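Local coordinates for 2S Albumin protein (Dolichos, PDB 6IX1) that is a 2S albumin of seeds, probably a storage protein, built on a hemopexin-type fold, at residues Val16-Cys21 and Val25-Thr30; Thr100-Ala103 and Val108-Asn111. All blocks are in the same frame, centred on the assembly; numbering follows the deposited sequence.

In the fold
Both contacts belong to one chain of four small antiparallel sheets, but they lie on opposite sides of its centre, centres about 27 Å apart. Contact 1 is a core contact: it zips strands 15-20 and 23-28 of the first sheet through backbone hydrogen bonds, with a tyrosine and an arginine on one face and valines and a phenylalanine on the other. Contact 2 lies further out, its centre about 18 Å from that of the chain, and has no hydrogen bond between its segments. There helix 102-105, after the last strand of the second sheet, meets the loop leading toward the third through a few aliphatic carbons. They share no strand or helix.

Contact 1 of 2, residues Val16-Cys21 and Val25-Thr30; sequences VYFFEC and VRVYYT
The hairpin of strands 15-20 and 23-28, the middle pair of the first four-stranded sheet, is held here by two hydrogen-bonded pairs flanking a non-hydrogen-bonded one. V16 and V27 exchange bonds, V16 N to V27 O and V27 N to V16 O, both 2.9 Å. F18 and V25 do likewise: F18 N gives to V25 O with an N-H...O angle of 168°, and V25 N returns to F18 O.

Between them stand Y17 and R26, side by side and pointing the same way. R26 CG rides over one face of the Y17 ring, toward its rim, and R26 CD lies 3.6 Å from Y17 OH. The arginine bends at chi3 (53°), and beyond the bend NH2 hydrogen-bonds T40 while NH1 forms a salt bridge with E15. If Y17 were an alanine, the methylenes of R26 would probably lose their ring cover and F8 its stacking partner.

The valines and F18 share the other face of the sheet. V16 CG1, wedged between its own N and carbonyl carbon (chi1 60°), touches V27 CB at 3.9 Å and Y29 CD1 at 3.7 Å, while V16 and Y29 cross at about a right angle. V25 CG2 comes to the edge of the F18 ring, whose CD2 is 4.1 Å from V27 CG2. W216 also meets F18 edge-to-face.

Such a tight antiparallel hairpin, packed on both faces, is characteristic of the four-stranded blades of a hemopexin-type beta-propeller.

Contact 2 of 2, residues Thr100-Ala103 and Val108-Asn111; sequences TTIA and VLKN
I102 and L109 make the buried half of this contact, A103 and K110 the half nearer the surface. I102 CG2 meets L109 CD1 at 4.0 Å, methyl against methyl, the two side chains meeting at a slant. CG2 of the isoleucine lies anti to its own N, while L109 holds CG anti to its carbonyl carbon (chi1 -60°) and extends CD1 across to meet it. Both residues are buried, and each has further apolar company: I118 for I102, F114 for L109.

Closer to the surface, the A103 methyl sits against the root of the K110 side chain. A103 CB is 3.8 Å from K110 CA and equally far from K110 CB, and K110 CG follows at 3.9 Å. From there the lysine runs fully extended, carrying its amino group away from the alanine. Only the hydrocarbon base of this charged residue therefore takes part.

No hydrogen bond joins the two segments. T101 occupies the N-cap position of helix 102-105, its side chain capping a backbone N just beyond the segment and its OG1 hydrogen-bonded to E104.

Strand 98-101 thus runs straight into helix 102-105, and the chain then folds back so that the end of a short 3-10 segment and the residue after it, L109 and K110, lie against the helix start, while L109 leans on L148 of strand 148-149 in the next sheet.

Contact 1 of 2, residues Val16-Cys21 and Val25-Thr30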
loop_
_atom_site.group_PDB
_atom_site.type_symbol
_atom_site.label_atom_id
_atom_site.label_comp_id
_atom_site.label_asym_id
_atom_site.label_seq_id
_atom_site.Cartn_x
_atom_site.Cartn_y
_atom_site.Cartn_z
ATOM N N VAL A 16 -0.325 0.124 -11.102
ATOM C CA VAL A 16 -0.472 0.404 -9.667
ATOM C C VAL A 16 -1.849 1.067 -9.469
ATOM O O VAL A 16 -2.341 1.824 -10.320
ATOM C CB VAL A 16 0.669 1.278 -9.096
ATOM C CG1 VAL A 16 0.776 2.659 -9.797
ATOM C CG2 VAL A 16 0.502 1.492 -7.594
ATOM N N TYR A 17 -2.482 0.698 -8.361
ATOM C CA TYR A 17 -3.694 1.365 -7.900
ATOM C C TYR A 17 -3.352 2.324 -6.761
ATOM O O TYR A 17 -2.679 1.916 -5.810
ATOM C CB TYR A 17 -4.708 0.334 -7.400
ATOM C CG TYR A 17 -5.299 -0.567 -8.457
ATOM C CD1 TYR A 17 -4.642 -1.713 -8.798
ATOM C CD2 TYR A 17 -6.465 -0.268 -9.154
ATOM C CE1 TYR A 17 -5.102 -2.576 -9.772
ATOM C CE2 TYR A 17 -6.956 -1.144 -10.117
ATOM C CZ TYR A 17 -6.244 -2.292 -10.464
ATOM O OH TYR A 17 -6.643 -3.177 -11.432
ATOM N N PHE A 18 -3.776 3.558 -6.882
ATOM C CA PHE A 18 -3.621 4.587 -5.858
ATOM C C PHE A 18 -4.983 5.015 -5.362
ATOM O O PHE A 18 -5.818 5.380 -6.186
ATOM C CB PHE A 18 -2.901 5.839 -6.350
ATOM C CG PHE A 18 -1.462 5.682 -6.754
ATOM C CD1 PHE A 18 -0.570 5.104 -5.935
ATOM C CD2 PHE A 18 -0.976 6.186 -7.937
ATOM C CE1 PHE A 18 0.759 5.004 -6.263
ATOM C CE2 PHE A 18 0.355 6.155 -8.249
ATOM C CZ PHE A 18 1.237 5.543 -7.406
ATOM N N PHE A 19 -5.144 4.993 -4.035
ATOM C CA PHE A 19 -6.398 5.443 -3.389
ATOM C C PHE A 19 -6.195 6.784 -2.704
ATOM O O PHE A 19 -5.172 7.010 -2.026
ATOM C CB PHE A 19 -6.866 4.380 -2.367
ATOM C CG PHE A 19 -7.131 3.085 -3.077
ATOM C CD1 PHE A 19 -8.339 2.838 -3.673
ATOM C CD2 PHE A 19 -6.138 2.170 -3.205
ATOM C CE1 PHE A 19 -8.538 1.684 -4.417
ATOM C CE2 PHE A 19 -6.347 1.013 -3.943
ATOM C CZ PHE A 19 -7.544 0.787 -4.542
ATOM N N GLU A 20 -7.148 7.689 -2.932
ATOM C CA GLU A 20 -7.147 9.070 -2.429
ATOM C C GLU A 20 -8.568 9.326 -1.944
ATOM O O GLU A 20 -9.485 9.496 -2.750
ATOM C CB GLU A 20 -6.695 10.029 -3.510
ATOM C CG GLU A 20 -5.453 9.538 -4.209
ATOM C CD GLU A 20 -5.523 9.622 -5.733
ATOM O OE1 GLU A 20 -4.891 10.367 -6.026
ATOM O OE2 GLU A 20 -6.318 8.930 -6.517
ATOM N N CYS A 21 -8.733 9.283 -0.633
ATOM C CA CYS A 21 -10.038 9.421 -0.004
ATOM C C CYS A 21 -10.917 8.305 -0.566
ATOM O O CYS A 21 -10.573 7.135 -0.509
ATOM C CB CYS A 21 -10.615 10.828 -0.111
ATOM S SG CYS A 21 -9.469 11.982 0.625
ATOM N N VAL A 25 -7.147 5.990 -8.812
ATOM C CA VAL A 25 -6.635 5.914 -10.190
ATOM C C VAL A 25 -5.891 4.621 -10.343
ATOM O O VAL A 25 -5.408 4.006 -9.365
ATOM C CB VAL A 25 -5.776 7.096 -10.643
ATOM C CG1 VAL A 25 -6.617 8.356 -10.780
ATOM C CG2 VAL A 25 -4.574 7.257 -9.792
ATOM N N ARG A 26 -5.783 4.156 -11.563
ATOM C CA ARG A 26 -4.906 3.062 -11.952
ATOM C C ARG A 26 -3.885 3.682 -12.904
ATOM O O ARG A 26 -4.283 4.379 -13.863
ATOM C CB ARG A 26 -5.679 1.940 -12.628
ATOM C CG ARG A 26 -4.775 0.817 -13.061
ATOM C CD ARG A 26 -5.639 -0.380 -13.447
ATOM N NE ARG A 26 -6.659 -0.013 -14.422
ATOM C CZ ARG A 26 -6.638 -0.096 -15.722
ATOM N NH1 ARG A 26 -5.774 -0.803 -16.326
ATOM N NH2 ARG A 26 -7.648 0.460 -16.321
ATOM N N VAL A 27 -2.598 3.503 -12.673
ATOM C CA VAL A 27 -1.508 4.125 -13.417
ATOM C C VAL A 27 -0.589 3.061 -14.008
ATOM O O VAL A 27 -0.294 2.050 -13.287
ATOM C CB VAL A 27 -0.750 5.078 -12.435
ATOM C CG1 VAL A 27 0.526 5.624 -13.081
ATOM C CG2 VAL A 27 -1.613 6.242 -11.956
ATOM N N TYR A 28 -0.134 3.308 -15.223
ATOM C CA TYR A 28 0.888 2.517 -15.910
ATOM C C TYR A 28 2.188 3.249 -15.647
ATOM O O TYR A 28 2.411 4.351 -16.191
ATOM C CB TYR A 28 0.521 2.484 -17.400
ATOM C CG TYR A 28 1.231 1.461 -18.250
ATOM C CD1 TYR A 28 1.435 0.184 -17.802
ATOM C CD2 TYR A 28 1.421 1.716 -19.616
ATOM C CE1 TYR A 28 1.865 -0.814 -18.643
ATOM C CE2 TYR A 28 1.935 0.738 -20.431
ATOM C CZ TYR A 28 2.070 -0.549 -19.983
ATOM O OH TYR A 28 2.573 -1.518 -20.856
ATOM N N TYR A 29 3.040 2.693 -14.802
ATOM C CA TYR A 29 4.180 3.470 -14.217
ATOM C C TYR A 29 5.489 3.027 -14.850
ATOM O O TYR A 29 5.633 1.930 -15.365
ATOM C CB TYR A 29 4.201 3.437 -12.682
ATOM C CG TYR A 29 4.452 2.116 -12.081
ATOM C CD1 TYR A 29 3.447 1.191 -11.913
ATOM C CD2 TYR A 29 5.725 1.854 -11.588
ATOM C CE1 TYR A 29 3.706 -0.016 -11.311
ATOM C CE2 TYR A 29 5.995 0.616 -11.061
ATOM C CZ TYR A 29 4.991 -0.330 -10.917
ATOM O OH TYR A 29 5.361 -1.515 -10.335
ATOM N N THR A 30 6.455 3.910 -14.637
ATOM C CA THR A 30 7.733 3.833 -15.362
ATOM C C THR A 30 8.842 4.102 -14.355
ATOM O O THR A 30 9.169 5.235 -14.045
ATOM C CB THR A 30 7.784 4.788 -16.546
ATOM O OG1 THR A 30 7.616 6.156 -16.098
ATOM C CG2 THR A 30 6.735 4.396 -17.562
#

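Contact 2 of 2, residues Thr100-Ala103 and Val108-Asn111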
loop_
_atom_site.group_PDB
_atom_site.type_symbol
_atom_site.label_atom_id
_atom_site.label_comp_id
_atom_site.label_asym_id
_atom_site.label_seq_id
_atom_site.Cartn_x
_atom_site.Cartn_y
_atom_site.Cartn_z
ATOM N N THR A 100 -14.469 -7.409 7.903
ATOM C CA THR A 100 -14.419 -7.687 9.356
ATOM C C THR A 100 -13.377 -6.788 9.992
ATOM O O THR A 100 -12.755 -6.019 9.298
ATOM C CB THR A 100 -14.162 -9.178 9.609
ATOM O OG1 THR A 100 -14.395 -9.479 10.970
ATOM C CG2 THR A 100 -12.765 -9.591 9.209
ATOM N N THR A 101 -13.181 -6.930 11.297
ATOM C CA THR A 101 -12.125 -6.138 11.946
ATOM C C THR A 101 -10.742 -6.693 11.603
ATOM O O THR A 101 -10.603 -7.890 11.336
ATOM C CB THR A 101 -12.302 -6.000 13.454
ATOM O OG1 THR A 101 -12.130 -7.310 13.997
ATOM C CG2 THR A 101 -13.594 -5.312 13.831
ATOM N N ILE A 102 -9.730 -5.870 11.740
ATOM C CA ILE A 102 -8.332 -6.335 11.521
ATOM C C ILE A 102 -8.036 -7.513 12.438
ATOM O O ILE A 102 -7.401 -8.477 12.054
ATOM C CB ILE A 102 -7.344 -5.182 11.713
ATOM C CG1 ILE A 102 -7.556 -4.161 10.597
ATOM C CG2 ILE A 102 -5.895 -5.705 11.833
ATOM C CD1 ILE A 102 -6.937 -2.834 10.924
ATOM N N ALA A 103 -8.424 -7.384 13.699
ATOM C CA ALA A 103 -8.109 -8.428 14.702
ATOM C C ALA A 103 -8.835 -9.710 14.383
ATOM O O ALA A 103 -8.286 -10.787 14.748
ATOM C CB ALA A 103 -8.480 -7.930 16.057
ATOM N N VAL A 108 -3.402 -12.757 15.037
ATOM C CA VAL A 108 -2.084 -12.469 15.645
ATOM C C VAL A 108 -1.923 -10.980 15.897
ATOM O O VAL A 108 -1.045 -10.582 16.686
ATOM C CB VAL A 108 -0.911 -12.927 14.778
ATOM C CG1 VAL A 108 -0.830 -14.436 14.742
ATOM C CG2 VAL A 108 -0.852 -12.264 13.420
ATOM N N LEU A 109 -2.724 -10.175 15.225
ATOM C CA LEU A 109 -2.642 -8.701 15.360
ATOM C C LEU A 109 -3.573 -8.189 16.468
ATOM O O LEU A 109 -3.497 -7.010 16.780
ATOM C CB LEU A 109 -2.946 -8.007 13.996
ATOM C CG LEU A 109 -2.017 -8.362 12.835
ATOM C CD1 LEU A 109 -2.374 -7.503 11.602
ATOM C CD2 LEU A 109 -0.597 -8.215 13.199
ATOM N N LYS A 110 -4.454 -9.035 16.979
ATOM C CA LYS A 110 -5.302 -8.570 18.088
ATOM C C LYS A 110 -4.410 -8.096 19.230
ATOM O O LYS A 110 -3.338 -8.716 19.500
ATOM C CB LYS A 110 -6.200 -9.698 18.594
ATOM C CG LYS A 110 -7.289 -9.262 19.562
ATOM C CD LYS A 110 -7.977 -10.443 20.255
ATOM C CE LYS A 110 -9.056 -9.887 21.172
ATOM N NZ LYS A 110 -9.663 -10.906 22.051
ATOM N N ASN A 111 -4.784 -6.993 19.852
ATOM C CA ASN A 111 -4.050 -6.403 20.972
ATOM C C ASN A 111 -2.755 -5.735 20.590
ATOM O O ASN A 111 -2.128 -5.218 21.522
ATOM C CB ASN A 111 -3.871 -7.392 22.112
ATOM C CG ASN A 111 -5.187 -7.976 22.587
ATOM O OD1 ASN A 111 -6.176 -7.261 22.728
ATOM N ND2 ASN A 111 -5.218 -9.287 22.728
#